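Local coordinates for protein CytC3 (Streptomyces, PDB 3GJA) that is a nonheme iron halogenase of the phytanoyl-CoA dioxygenase (PhyH) family, and probably chlorinates a substrate at unactivated carbon in a biosynthetic pathway, at residues A[20-25]-A[233-238]; A[81-87]-A[289-293]; A[130-135]-A[264-269]; A[144-148]-A[258-262]. Residue numbers count along the deposited sequence, not the author numbering.

Contact 1: residues A[20-25]-A[233-238]; sequences FERDGY and IFWSNT
Residues 20-23 are the last turn of helix 14-23. Gly24 ends the helix (phi 87°), bonded through its N to Phe20 O (2.7 Å). Tyr25 is extended and starts strand 25-30. Residues 233-235 end strand 230-235, and a type I turn runs from Trp235 to Thr238. Tyr25 and Phe234 form an antiparallel non-hydrogen-bonded pair, CA-CA 3.9 Å. Trp235 N donates to Gly24 O at 3.1 Å. The one proton of Thr238 OG1 has Gly24 O (2.8 Å) and Trp235 O (3.0 Å) within reach. A CB on Gly24 would clash with Thr238 OG1 and the carbonyl of Asp23. Phe20 (chi1 t) lies along the strand end: its CE2 is 3.7 Å from Trp235 CD1, its plane at 46° to the five-membered ring of Trp235. Its CE1 is 4.3 Å from Ile233 CG2. Tyr25 CB meets Phe234 CB at 3.5 Å on one sheet face. Helix 84-94 and Ile147 pack around Phe20. This helix-to-strand turn brings in an outermost strand of the main antiparallel sheet in the cupin-type barrel.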
loop_
_atom_site.group_PDB
_atom_site.type_symbol
_atom_site.label_atom_id
_atom_site.label_comp_id
_atom_site.label_asym_id
_atom_site.label_seq_id
_atom_site.Cartn_x
_atom_site.Cartn_y
_atom_site.Cartn_z
ATOM N N PHE A 20 -6.956 7.662 -14.434
ATOM C CA PHE A 20 -6.405 7.736 -13.089
ATOM C C PHE A 20 -6.148 9.187 -12.708
ATOM O O PHE A 20 -6.371 9.594 -11.569
ATOM C CB PHE A 20 -5.090 6.964 -13.008
ATOM C CG PHE A 20 -4.450 7.018 -11.653
ATOM C CD1 PHE A 20 -4.774 6.078 -10.678
ATOM C CD2 PHE A 20 -3.544 8.027 -11.339
ATOM C CE1 PHE A 20 -4.204 6.145 -9.406
ATOM C CE2 PHE A 20 -2.972 8.103 -10.075
ATOM C CZ PHE A 20 -3.301 7.160 -9.104
ATOM N N GLU A 21 -5.663 9.966 -13.667
ATOM C CA GLU A 21 -5.370 11.365 -13.409
ATOM C C GLU A 21 -6.611 12.161 -13.037
ATOM O O GLU A 21 -6.533 13.094 -12.244
ATOM C CB GLU A 21 -4.688 12.006 -14.619
ATOM C CG GLU A 21 -3.258 11.538 -14.819
ATOM C CD GLU A 21 -2.547 12.259 -15.953
ATOM O OE1 GLU A 21 -1.347 11.981 -16.169
ATOM O OE2 GLU A 21 -3.187 13.100 -16.630
ATOM N N ARG A 22 -7.761 11.809 -13.593
ATOM C CA ARG A 22 -8.953 12.561 -13.248
ATOM C C ARG A 22 -9.691 12.018 -12.029
ATOM O O ARG A 22 -10.375 12.775 -11.343
ATOM C CB ARG A 22 -9.911 12.654 -14.441
ATOM C CG ARG A 22 -10.420 11.338 -14.974
ATOM C CD ARG A 22 -11.559 11.575 -15.966
ATOM N NE ARG A 22 -11.896 10.359 -16.700
ATOM C CZ ARG A 22 -11.284 9.960 -17.812
ATOM N NH1 ARG A 22 -10.302 10.685 -18.336
ATOM N NH2 ARG A 22 -11.648 8.823 -18.395
ATOM N N ASP A 23 -9.535 10.727 -11.743
ATOM C CA ASP A 23 -10.219 10.116 -10.606
ATOM C C ASP A 23 -9.396 9.957 -9.333
ATOM O O ASP A 23 -9.950 9.944 -8.238
ATOM C CB ASP A 23 -10.776 8.748 -10.990
ATOM C CG ASP A 23 -11.852 8.835 -12.031
ATOM O OD1 ASP A 23 -12.385 9.945 -12.229
ATOM O OD2 ASP A 23 -12.175 7.796 -12.641
ATOM N N GLY A 24 -8.086 9.828 -9.471
ATOM C CA GLY A 24 -7.249 9.651 -8.300
ATOM C C GLY A 24 -7.155 8.178 -7.941
ATOM O O GLY A 24 -6.529 7.806 -6.952
ATOM N N TYR A 25 -7.797 7.335 -8.742
ATOM C CA TYR A 25 -7.765 5.896 -8.517
ATOM C C TYR A 25 -8.103 5.178 -9.810
ATOM O O TYR A 25 -8.495 5.798 -10.797
ATOM C CB TYR A 25 -8.786 5.471 -7.460
ATOM C CG TYR A 25 -10.215 5.677 -7.903
ATOM C CD1 TYR A 25 -10.833 6.917 -7.761
ATOM C CD2 TYR A 25 -10.933 4.648 -8.518
ATOM C CE1 TYR A 25 -12.121 7.133 -8.219
ATOM C CE2 TYR A 25 -12.229 4.858 -8.985
ATOM C CZ TYR A 25 -12.814 6.105 -8.832
ATOM O OH TYR A 25 -14.084 6.342 -9.301
ATOM N N ILE A 233 -6.043 0.769 -7.317
ATOM C CA ILE A 233 -4.868 1.594 -7.134
ATOM C C ILE A 233 -5.342 3.025 -6.956
ATOM O O ILE A 233 -6.184 3.507 -7.721
ATOM C CB ILE A 233 -3.923 1.496 -8.355
ATOM C CG1 ILE A 233 -3.547 0.026 -8.598
ATOM C CG2 ILE A 233 -2.668 2.346 -8.116
ATOM C CD1 ILE A 233 -2.598 -0.195 -9.764
ATOM N N PHE A 234 -4.805 3.703 -5.947
ATOM C CA PHE A 234 -5.205 5.076 -5.678
ATOM C C PHE A 234 -4.172 5.848 -4.883
ATOM O O PHE A 234 -3.350 5.267 -4.168
ATOM C CB PHE A 234 -6.515 5.088 -4.885
ATOM C CG PHE A 234 -6.449 4.324 -3.577
ATOM C CD1 PHE A 234 -6.726 2.957 -3.533
ATOM C CD2 PHE A 234 -6.124 4.974 -2.387
ATOM C CE1 PHE A 234 -6.687 2.248 -2.322
ATOM C CE2 PHE A 234 -6.080 4.276 -1.167
ATOM C CZ PHE A 234 -6.364 2.909 -1.137
ATOM N N TRP A 235 -4.219 7.169 -5.010
ATOM C CA TRP A 235 -3.336 8.024 -4.237
ATOM C C TRP A 235 -3.849 7.862 -2.810
ATOM O O TRP A 235 -5.059 7.856 -2.582
ATOM C CB TRP A 235 -3.488 9.484 -4.659
ATOM C CG TRP A 235 -2.679 9.873 -5.849
ATOM C CD1 TRP A 235 -3.150 10.246 -7.075
ATOM C CD2 TRP A 235 -1.252 9.989 -5.912
ATOM N NE1 TRP A 235 -2.108 10.594 -7.894
ATOM C CE2 TRP A 235 -0.929 10.446 -7.207
ATOM C CE3 TRP A 235 -0.216 9.751 -4.998
ATOM C CZ2 TRP A 235 0.391 10.674 -7.616
ATOM C CZ3 TRP A 235 1.100 9.978 -5.405
ATOM C CH2 TRP A 235 1.389 10.435 -6.704
ATOM N N SER A 236 -2.936 7.724 -1.859
ATOM C CA SER A 236 -3.309 7.551 -0.461
ATOM C C SER A 236 -4.274 8.630 0.047
ATOM O O SER A 236 -5.064 8.383 0.960
ATOM C CB SER A 236 -2.051 7.555 0.405
ATOM O OG SER A 236 -1.275 8.717 0.142
ATOM N N ASN A 237 -4.209 9.818 -0.544
ATOM C CA ASN A 237 -5.056 10.934 -0.122
ATOM C C ASN A 237 -6.310 11.157 -0.968
ATOM O O ASN A 237 -6.966 12.190 -0.848
ATOM C CB ASN A 237 -4.228 12.221 -0.091
ATOM C CG ASN A 237 -3.712 12.617 -1.458
ATOM O OD1 ASN A 237 -3.239 11.775 -2.223
ATOM N ND2 ASN A 237 -3.786 13.908 -1.771
ATOM N N THR A 238 -6.651 10.193 -1.817
ATOM C CA THR A 238 -7.835 10.335 -2.653
ATOM C C THR A 238 -9.106 10.286 -1.813
ATOM O O THR A 238 -9.213 9.509 -0.866
ATOM C CB THR A 238 -7.899 9.227 -3.722
ATOM O OG1 THR A 238 -6.770 9.353 -4.593
ATOM C CG2 THR A 238 -9.181 9.334 -4.535
#

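Contact 2: residues A[81-87]-A[289-293]; sequences IMRPEIV and VLTSG
Thr291 (chi1 p) points its side chain at the corner between two helices, where Met82 SD lies 3.7 Å from its CG2 and Val87 CG2 lies 3.5 Å from its OG1. That OG1 also makes a weak hydrogen bond to Leu98 O. Met82 takes the mmm rotamer, and its SD also reaches Val289 CG1 at 4.0 Å. Ile81 CD1 packs on Val289 CG1 at 3.9 Å. Val87 (chi1 t) sets its CG1 3.6 Å from Ser292 OG. The closest CA pair is Met82-Thr291, 5.7 Å. A weakly bonded helical turn lies about 81-82. Arg83 (phi/psi -48/127°) is the N-cap of helix 84-94; its O accepts from Ile86 N (2.8 Å) and Val87 N (2.7 Å). The helix-helix corner thus packs on residues 289-292, which include the edge strand 289-290 of the main antiparallel sheet, part of the cupin-type barrel. Two waters bridge the segments: one donates to Met82 O and Thr291 O (both 2.8 Å), the other to Val87 O (3.1 Å) and Ser292 OG (2.9 Å). Ser292 OG is also hydrogen-bonded to Arg96 O.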
loop_
_atom_site.group_PDB
_atom_site.type_symbol
_atom_site.label_atom_id
_atom_site.label_comp_id
_atom_site.label_asym_id
_atom_site.label_seq_id
_atom_site.Cartn_x
_atom_site.Cartn_y
_atom_site.Cartn_z
ATOM N N ILE A 81 4.718 -7.489 -3.475
ATOM C CA ILE A 81 5.057 -6.090 -3.746
ATOM C C ILE A 81 5.964 -5.905 -4.966
ATOM O O ILE A 81 6.059 -4.803 -5.510
ATOM C CB ILE A 81 5.683 -5.395 -2.487
ATOM C CG1 ILE A 81 6.979 -6.089 -2.060
ATOM C CG2 ILE A 81 4.688 -5.427 -1.331
ATOM C CD1 ILE A 81 8.230 -5.445 -2.623
ATOM N N MET A 82 6.597 -6.993 -5.407
ATOM C CA MET A 82 7.487 -6.974 -6.573
ATOM C C MET A 82 6.755 -7.306 -7.878
ATOM O O MET A 82 7.293 -7.118 -8.968
ATOM C CB MET A 82 8.625 -7.992 -6.383
ATOM C CG MET A 82 9.681 -7.609 -5.347
ATOM S SD MET A 82 10.515 -6.053 -5.774
ATOM C CE MET A 82 11.741 -6.615 -6.985
ATOM N N ARG A 83 5.534 -7.812 -7.763
ATOM C CA ARG A 83 4.746 -8.208 -8.926
ATOM C C ARG A 83 4.655 -7.229 -10.095
ATOM O O ARG A 83 4.300 -6.062 -9.925
ATOM C CB ARG A 83 3.335 -8.593 -8.476
ATOM C CG ARG A 83 3.216 -10.047 -8.103
ATOM C CD ARG A 83 3.164 -10.877 -9.367
ATOM N NE ARG A 83 3.619 -12.237 -9.142
ATOM C CZ ARG A 83 3.394 -13.243 -9.978
ATOM N NH1 ARG A 83 2.713 -13.038 -11.101
ATOM N NH2 ARG A 83 3.844 -14.456 -9.685
ATOM N N PRO A 84 4.989 -7.702 -11.309
ATOM C CA PRO A 84 4.939 -6.872 -12.516
ATOM C C PRO A 84 3.537 -6.294 -12.691
ATOM O O PRO A 84 3.370 -5.144 -13.111
ATOM C CB PRO A 84 5.289 -7.861 -13.625
ATOM C CG PRO A 84 6.229 -8.799 -12.939
ATOM C CD PRO A 84 5.558 -9.029 -11.609
ATOM N N GLU A 85 2.533 -7.109 -12.369
ATOM C CA GLU A 85 1.139 -6.693 -12.475
ATOM C C GLU A 85 0.875 -5.462 -11.612
ATOM O O GLU A 85 -0.051 -4.694 -11.874
ATOM C CB GLU A 85 0.208 -7.841 -12.074
ATOM C CG GLU A 85 0.310 -9.051 -12.997
ATOM C CD GLU A 85 1.393 -10.040 -12.585
ATOM O OE1 GLU A 85 2.395 -9.637 -11.960
ATOM O OE2 GLU A 85 1.242 -11.234 -12.901
ATOM N N ILE A 86 1.689 -5.273 -10.579
ATOM C CA ILE A 86 1.540 -4.102 -9.730
ATOM C C ILE A 86 2.540 -3.026 -10.142
ATOM O O ILE A 86 2.156 -1.903 -10.480
ATOM C CB ILE A 86 1.760 -4.436 -8.239
ATOM C CG1 ILE A 86 0.589 -5.264 -7.708
ATOM C CG2 ILE A 86 1.884 -3.152 -7.427
ATOM C CD1 ILE A 86 0.735 -5.667 -6.241
ATOM N N VAL A 87 3.820 -3.386 -10.121
ATOM C CA VAL A 87 4.908 -2.475 -10.457
ATOM C C VAL A 87 4.820 -1.808 -11.832
ATOM O O VAL A 87 5.049 -0.606 -11.950
ATOM C CB VAL A 87 6.265 -3.196 -10.315
ATOM C CG1 VAL A 87 7.385 -2.320 -10.849
ATOM C CG2 VAL A 87 6.509 -3.530 -8.852
ATOM N N VAL A 289 12.000 -0.737 -0.464
ATOM C CA VAL A 289 12.370 -1.693 -1.497
ATOM C C VAL A 289 12.311 -1.086 -2.886
ATOM O O VAL A 289 11.282 -0.543 -3.294
ATOM C CB VAL A 289 11.440 -2.931 -1.462
ATOM C CG1 VAL A 289 11.743 -3.854 -2.643
ATOM C CG2 VAL A 289 11.625 -3.680 -0.147
ATOM N N LEU A 290 13.425 -1.176 -3.605
ATOM C CA LEU A 290 13.506 -0.665 -4.969
ATOM C C LEU A 290 12.936 -1.802 -5.817
ATOM O O LEU A 290 13.573 -2.843 -5.970
ATOM C CB LEU A 290 14.971 -0.405 -5.348
ATOM C CG LEU A 290 15.350 0.585 -6.461
ATOM C CD1 LEU A 290 16.321 -0.091 -7.409
ATOM C CD2 LEU A 290 14.134 1.076 -7.205
ATOM N N THR A 291 11.746 -1.600 -6.369
ATOM C CA THR A 291 11.084 -2.640 -7.148
ATOM C C THR A 291 11.345 -2.586 -8.644
ATOM O O THR A 291 11.004 -3.518 -9.372
ATOM C CB THR A 291 9.566 -2.589 -6.928
ATOM O OG1 THR A 291 9.031 -1.414 -7.555
ATOM C CG2 THR A 291 9.249 -2.545 -5.446
ATOM N N SER A 292 11.937 -1.492 -9.105
ATOM C CA SER A 292 12.226 -1.334 -10.521
ATOM C C SER A 292 13.161 -0.153 -10.730
ATOM O O SER A 292 13.326 0.678 -9.839
ATOM C CB SER A 292 10.930 -1.110 -11.290
ATOM O OG SER A 292 10.203 -0.046 -10.714
ATOM N N GLY A 293 13.766 -0.077 -11.911
ATOM C CA GLY A 293 14.683 1.015 -12.187
ATOM C C GLY A 293 15.924 0.993 -11.309
ATOM O O GLY A 293 16.438 -0.072 -10.966
HETATM O O HOH W 1 9.691 -5.932 -9.856
HETATM O O HOH W 2 7.954 0.266 -12.457
#

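Contact 3: residues A[130-135]-A[264-269]; sequences PQIIWP and QVQVYP. With ACT (acetate ion), chain C.
Tyr268 has a left-handed backbone (phi/psi 51/55°) just past the strand, yet its N still donates to Gln131 O at 2.8 Å. The two segments form a two-stranded antiparallel ribbon. Ile133 and Gln266 are the hydrogen-bonded pair: Ile133 N to Gln266 O 3.1 Å, Gln266 N to Ile133 O 2.9 Å. Ile132 and Val267 are the non-hydrogen-bonded pair, CA-CA 5.1 Å. Their side chains share one face, with Ile132 CD1 4.1 Å from Val267 CG2 and Ile132 CG2 3.8 Å from Val265 CG1. On the other face Ile133 CG1 meets Pro269 CG at 3.7 Å. Val265 makes a CH-pi contact, its CG2 3.5 Å from the centroid of the five-membered ring of Trp134. Gln131 NE2 donates to O of an acetate, probably from the crystallisation liquor, at 2.9 Å. Arg102 binds this ion, Gln131 OE1 and Tyr268 OH. The ribbon lies beside the main sheet: Trp101 of strand 98-108 packs against the Ile132 and Val267 face, and Trp134 packs on Val261 and Pro262 of strand 253-262.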
loop_
_atom_site.group_PDB
_atom_site.type_symbol
_atom_site.label_atom_id
_atom_site.label_comp_id
_atom_site.label_asym_id
_atom_site.label_seq_id
_atom_site.Cartn_x
_atom_site.Cartn_y
_atom_site.Cartn_z
ATOM N N PRO A 130 5.688 13.779 9.250
ATOM C CA PRO A 130 5.390 13.317 7.895
ATOM C C PRO A 130 6.303 12.131 7.605
ATOM O O PRO A 130 7.520 12.225 7.765
ATOM C CB PRO A 130 5.718 14.536 7.043
ATOM C CG PRO A 130 6.893 15.105 7.761
ATOM C CD PRO A 130 6.465 15.031 9.217
ATOM N N GLN A 131 5.716 11.011 7.198
ATOM C CA GLN A 131 6.502 9.816 6.911
ATOM C C GLN A 131 6.968 9.837 5.464
ATOM O O GLN A 131 7.864 9.089 5.076
ATOM C CB GLN A 131 5.663 8.562 7.181
ATOM C CG GLN A 131 5.032 8.533 8.568
ATOM C CD GLN A 131 4.114 7.339 8.790
ATOM O OE1 GLN A 131 4.519 6.324 9.348
ATOM N NE2 GLN A 131 2.871 7.459 8.343
ATOM N N ILE A 132 6.367 10.724 4.680
ATOM C CA ILE A 132 6.675 10.850 3.263
ATOM C C ILE A 132 6.887 12.313 2.876
ATOM O O ILE A 132 6.064 13.172 3.196
ATOM C CB ILE A 132 5.512 10.271 2.411
ATOM C CG1 ILE A 132 5.449 8.748 2.576
ATOM C CG2 ILE A 132 5.663 10.680 0.953
ATOM C CD1 ILE A 132 6.671 8.003 2.040
ATOM N N ILE A 133 7.993 12.590 2.185
ATOM C CA ILE A 133 8.297 13.953 1.743
ATOM C C ILE A 133 8.817 13.989 0.307
ATOM O O ILE A 133 9.873 13.430 0.009
ATOM C CB ILE A 133 9.364 14.627 2.638
ATOM C CG1 ILE A 133 8.821 14.842 4.053
ATOM C CG2 ILE A 133 9.768 15.969 2.037
ATOM C CD1 ILE A 133 7.713 15.867 4.135
ATOM N N TRP A 134 8.067 14.636 -0.577
ATOM C CA TRP A 134 8.474 14.773 -1.970
ATOM C C TRP A 134 9.281 16.064 -2.096
ATOM O O TRP A 134 9.107 16.993 -1.305
ATOM C CB TRP A 134 7.263 14.886 -2.894
ATOM C CG TRP A 134 6.499 13.629 -3.111
ATOM C CD1 TRP A 134 5.828 12.901 -2.171
ATOM C CD2 TRP A 134 6.268 12.978 -4.368
ATOM N NE1 TRP A 134 5.188 11.838 -2.765
ATOM C CE2 TRP A 134 5.440 11.860 -4.113
ATOM C CE3 TRP A 134 6.680 13.230 -5.685
ATOM C CZ2 TRP A 134 5.011 10.991 -5.128
ATOM C CZ3 TRP A 134 6.253 12.366 -6.698
ATOM C CH2 TRP A 134 5.425 11.260 -6.409
ATOM N N PRO A 135 10.173 16.143 -3.098
ATOM C CA PRO A 135 10.971 17.361 -3.271
ATOM C C PRO A 135 10.069 18.504 -3.724
ATOM O O PRO A 135 9.060 18.280 -4.396
ATOM C CB PRO A 135 11.987 16.957 -4.334
ATOM C CG PRO A 135 11.226 15.958 -5.161
ATOM C CD PRO A 135 10.532 15.127 -4.104
ATOM N N GLN A 264 13.069 9.679 -5.696
ATOM C CA GLN A 264 13.343 11.055 -5.307
ATOM C C GLN A 264 12.669 11.411 -3.988
ATOM O O GLN A 264 13.011 12.412 -3.352
ATOM C CB GLN A 264 12.841 11.982 -6.402
ATOM C CG GLN A 264 12.055 11.223 -7.467
ATOM C CD GLN A 264 10.721 11.851 -7.738
ATOM O OE1 GLN A 264 9.955 11.370 -8.564
ATOM N NE2 GLN A 264 10.431 12.939 -7.038
ATOM N N VAL A 265 11.711 10.588 -3.576
ATOM C CA VAL A 265 10.992 10.843 -2.337
ATOM C C VAL A 265 11.728 10.336 -1.105
ATOM O O VAL A 265 12.356 9.274 -1.129
ATOM C CB VAL A 265 9.590 10.206 -2.380
ATOM C CG1 VAL A 265 8.881 10.391 -1.034
ATOM C CG2 VAL A 265 8.785 10.830 -3.503
ATOM N N GLN A 266 11.648 11.101 -0.025
ATOM C CA GLN A 266 12.289 10.704 1.216
ATOM C C GLN A 266 11.304 9.977 2.129
ATOM O O GLN A 266 10.201 10.461 2.404
ATOM C CB GLN A 266 12.855 11.922 1.937
ATOM C CG GLN A 266 13.901 12.665 1.140
ATOM C CD GLN A 266 14.660 13.654 1.993
ATOM O OE1 GLN A 266 15.457 13.267 2.849
ATOM N NE2 GLN A 266 14.406 14.938 1.777
ATOM N N VAL A 267 11.720 8.809 2.595
ATOM C CA VAL A 267 10.903 7.988 3.464
ATOM C C VAL A 267 11.410 8.130 4.882
ATOM O O VAL A 267 12.606 8.016 5.138
ATOM C CB VAL A 267 10.967 6.518 3.023
ATOM C CG1 VAL A 267 10.203 5.625 4.000
ATOM C CG2 VAL A 267 10.392 6.398 1.621
ATOM N N TYR A 268 10.496 8.376 5.810
ATOM C CA TYR A 268 10.887 8.556 7.197
ATOM C C TYR A 268 12.020 9.597 7.263
ATOM O O TYR A 268 13.084 9.340 7.818
ATOM C CB TYR A 268 11.336 7.215 7.790
ATOM C CG TYR A 268 10.226 6.181 7.879
ATOM C CD1 TYR A 268 9.045 6.456 8.573
ATOM C CD2 TYR A 268 10.361 4.922 7.283
ATOM C CE1 TYR A 268 8.024 5.504 8.677
ATOM C CE2 TYR A 268 9.345 3.959 7.378
ATOM C CZ TYR A 268 8.181 4.257 8.080
ATOM O OH TYR A 268 7.189 3.311 8.217
ATOM N N PRO A 269 11.786 10.794 6.691
ATOM C CA PRO A 269 12.779 11.875 6.682
ATOM C C PRO A 269 13.291 12.170 8.084
ATOM O O PRO A 269 12.595 11.933 9.072
ATOM C CB PRO A 269 12.012 13.047 6.075
ATOM C CG PRO A 269 10.601 12.784 6.502
ATOM C CD PRO A 269 10.476 11.296 6.242
HETATM C C ACT C . 1.234 5.756 10.837
HETATM O O ACT C . 1.087 5.513 9.519
HETATM O OXT ACT C . 0.449 6.480 11.412
HETATM C CH3 ACT C . 2.374 5.129 11.598
#

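Contact 4: residues A[144-148]-A[258-262]; sequences IGTIT and ARYVP
Backbone pairing comes first. Residues 147-148 begin strand 147-152 and pair antiparallel with strand 253-262; these are the two middle strands of the main antiparallel sheet in the cupin-type barrel. Residues 145-148 and 258-261 run 147° apart. Ile147 and Tyr260 are the hydrogen-bonded pair (CA-CA 5.0 Å). Tyr260 N donates to Ile147 O at 2.7 Å; the return bond from Ile147 N to Tyr260 O (3.0 Å) is weak. Thr148 and Arg259 are the non-hydrogen-bonded pair, CA-CA 4.4 Å. Arg259 CA also makes a CA-H...O contact with Ile147 O at 3.4 Å.

Side-chain polar bonds follow. Thr146 (chi1 t) donates from OG1 to Tyr260 O at 2.7 Å, reinforcing the start of the pairing; Trp101 NE1 also bonds this OG1. Thr148 OG1 (chi1 m) takes weak bonds from Arg259 NH2 (2.9 Å) and NE (3.3 Å). The stronger partner of Arg259 is Glu104, by a salt bridge. Thr148 CG2 lies over the guanidinium face.

Apolar packing is on the opposite face. Ile147 CB and Tyr260 CB are 4.5 Å apart, and helix 84-94 packs against both side chains. Tyr260 OH bonds to Ile81 O.

The chemistry is thus split: polar and charged groups on the Thr148-Arg259 face, a mainly apolar helix-covered Ile147-Tyr260 face.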
loop_
_atom_site.group_PDB
_atom_site.type_symbol
_atom_site.label_atom_id
_atom_site.label_comp_id
_atom_site.label_asym_id
_atom_site.label_seq_id
_atom_site.Cartn_x
_atom_site.Cartn_y
_atom_site.Cartn_z
ATOM N N ILE A 144 2.915 15.020 -0.250
ATOM C CA ILE A 144 3.162 13.897 0.655
ATOM C C ILE A 144 2.349 12.645 0.347
ATOM O O ILE A 144 2.176 11.786 1.213
ATOM C CB ILE A 144 2.864 14.292 2.110
ATOM C CG1 ILE A 144 1.388 14.674 2.242
ATOM C CG2 ILE A 144 3.753 15.457 2.533
ATOM C CD1 ILE A 144 0.932 14.852 3.666
ATOM N N GLY A 145 1.854 12.536 -0.880
ATOM C CA GLY A 145 1.061 11.380 -1.247
ATOM C C GLY A 145 1.875 10.149 -1.610
ATOM O O GLY A 145 3.079 10.227 -1.861
ATOM N N THR A 146 1.209 9.001 -1.639
ATOM C CA THR A 146 1.864 7.749 -1.975
ATOM C C THR A 146 0.873 6.851 -2.719
ATOM O O THR A 146 -0.268 6.680 -2.292
ATOM C CB THR A 146 2.364 7.031 -0.703
ATOM O OG1 THR A 146 3.026 5.811 -1.061
ATOM C CG2 THR A 146 1.195 6.705 0.222
ATOM N N ILE A 147 1.302 6.305 -3.848
ATOM C CA ILE A 147 0.448 5.424 -4.629
ATOM C C ILE A 147 0.222 4.164 -3.810
ATOM O O ILE A 147 1.172 3.476 -3.429
ATOM C CB ILE A 147 1.112 5.062 -5.974
ATOM C CG1 ILE A 147 1.187 6.313 -6.853
ATOM C CG2 ILE A 147 0.324 3.957 -6.683
ATOM C CD1 ILE A 147 -0.163 6.843 -7.271
ATOM N N THR A 148 -1.046 3.879 -3.538
ATOM C CA THR A 148 -1.436 2.721 -2.746
ATOM C C THR A 148 -2.067 1.664 -3.641
ATOM O O THR A 148 -2.954 1.967 -4.433
ATOM C CB THR A 148 -2.465 3.136 -1.657
ATOM O OG1 THR A 148 -1.912 4.191 -0.861
ATOM C CG2 THR A 148 -2.829 1.959 -0.759
ATOM N N ALA A 258 -0.013 -2.136 -0.395
ATOM C CA ALA A 258 1.409 -1.888 -0.603
ATOM C C ALA A 258 1.477 -0.447 -1.091
ATOM O O ALA A 258 0.752 -0.067 -2.015
ATOM C CB ALA A 258 1.961 -2.832 -1.654
ATOM N N ARG A 259 2.338 0.357 -0.474
ATOM C CA ARG A 259 2.431 1.767 -0.836
ATOM C C ARG A 259 3.749 2.115 -1.534
ATOM O O ARG A 259 4.836 1.740 -1.082
ATOM C CB ARG A 259 2.197 2.600 0.432
ATOM C CG ARG A 259 1.281 1.852 1.405
ATOM C CD ARG A 259 0.650 2.706 2.500
ATOM N NE ARG A 259 -0.394 3.564 1.961
ATOM C CZ ARG A 259 -1.598 3.725 2.501
ATOM N NH1 ARG A 259 -1.933 3.079 3.609
ATOM N NH2 ARG A 259 -2.464 4.546 1.929
ATOM N N TYR A 260 3.634 2.827 -2.650
ATOM C CA TYR A 260 4.794 3.183 -3.452
ATOM C C TYR A 260 5.070 4.668 -3.590
ATOM O O TYR A 260 4.170 5.504 -3.516
ATOM C CB TYR A 260 4.667 2.580 -4.850
ATOM C CG TYR A 260 4.464 1.085 -4.843
ATOM C CD1 TYR A 260 3.239 0.530 -4.464
ATOM C CD2 TYR A 260 5.505 0.222 -5.187
ATOM C CE1 TYR A 260 3.055 -0.851 -4.426
ATOM C CE2 TYR A 260 5.333 -1.159 -5.152
ATOM C CZ TYR A 260 4.107 -1.692 -4.767
ATOM O OH TYR A 260 3.949 -3.055 -4.701
ATOM N N VAL A 261 6.337 4.971 -3.826
ATOM C CA VAL A 261 6.795 6.333 -3.974
ATOM C C VAL A 261 8.072 6.292 -4.833
ATOM O O VAL A 261 8.872 5.360 -4.721
ATOM C CB VAL A 261 7.078 6.915 -2.572
ATOM C CG1 VAL A 261 8.530 6.673 -2.171
ATOM C CG2 VAL A 261 6.695 8.364 -2.530
ATOM N N PRO A 262 8.257 7.276 -5.732
ATOM C CA PRO A 262 9.462 7.283 -6.570
ATOM C C PRO A 262 10.706 7.536 -5.726
ATOM O O PRO A 262 10.608 8.094 -4.636
ATOM C CB PRO A 262 9.180 8.403 -7.577
ATOM C CG PRO A 262 8.303 9.328 -6.817
ATOM C CD PRO A 262 7.356 8.376 -6.111
#

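Contacts 1, 2 and 4 all reach the six-stranded antiparallel sheet. Contact 4 is central, pairing strands 147-152 and 253-262. Contact 1 lies about 11 Å from it, centre to centre, at the edge with strands 25-30 and 230-235; Phe234 and Ser236 bond to Thr148 and Thr146. Contact 2, about 12 Å from contact 4, is at the other edge, with strand 289-290. Contact 3 is a separate two-stranded ribbon about 10 Å from contact 4, joined to it by Trp134 NE1 and Gly145 O. Along the chain, contact 4 nests inside contact 3, and contact 3 inside contact 2; contact 1 crosses all three. Distant parts of the sequence thus close one barrel-type domain.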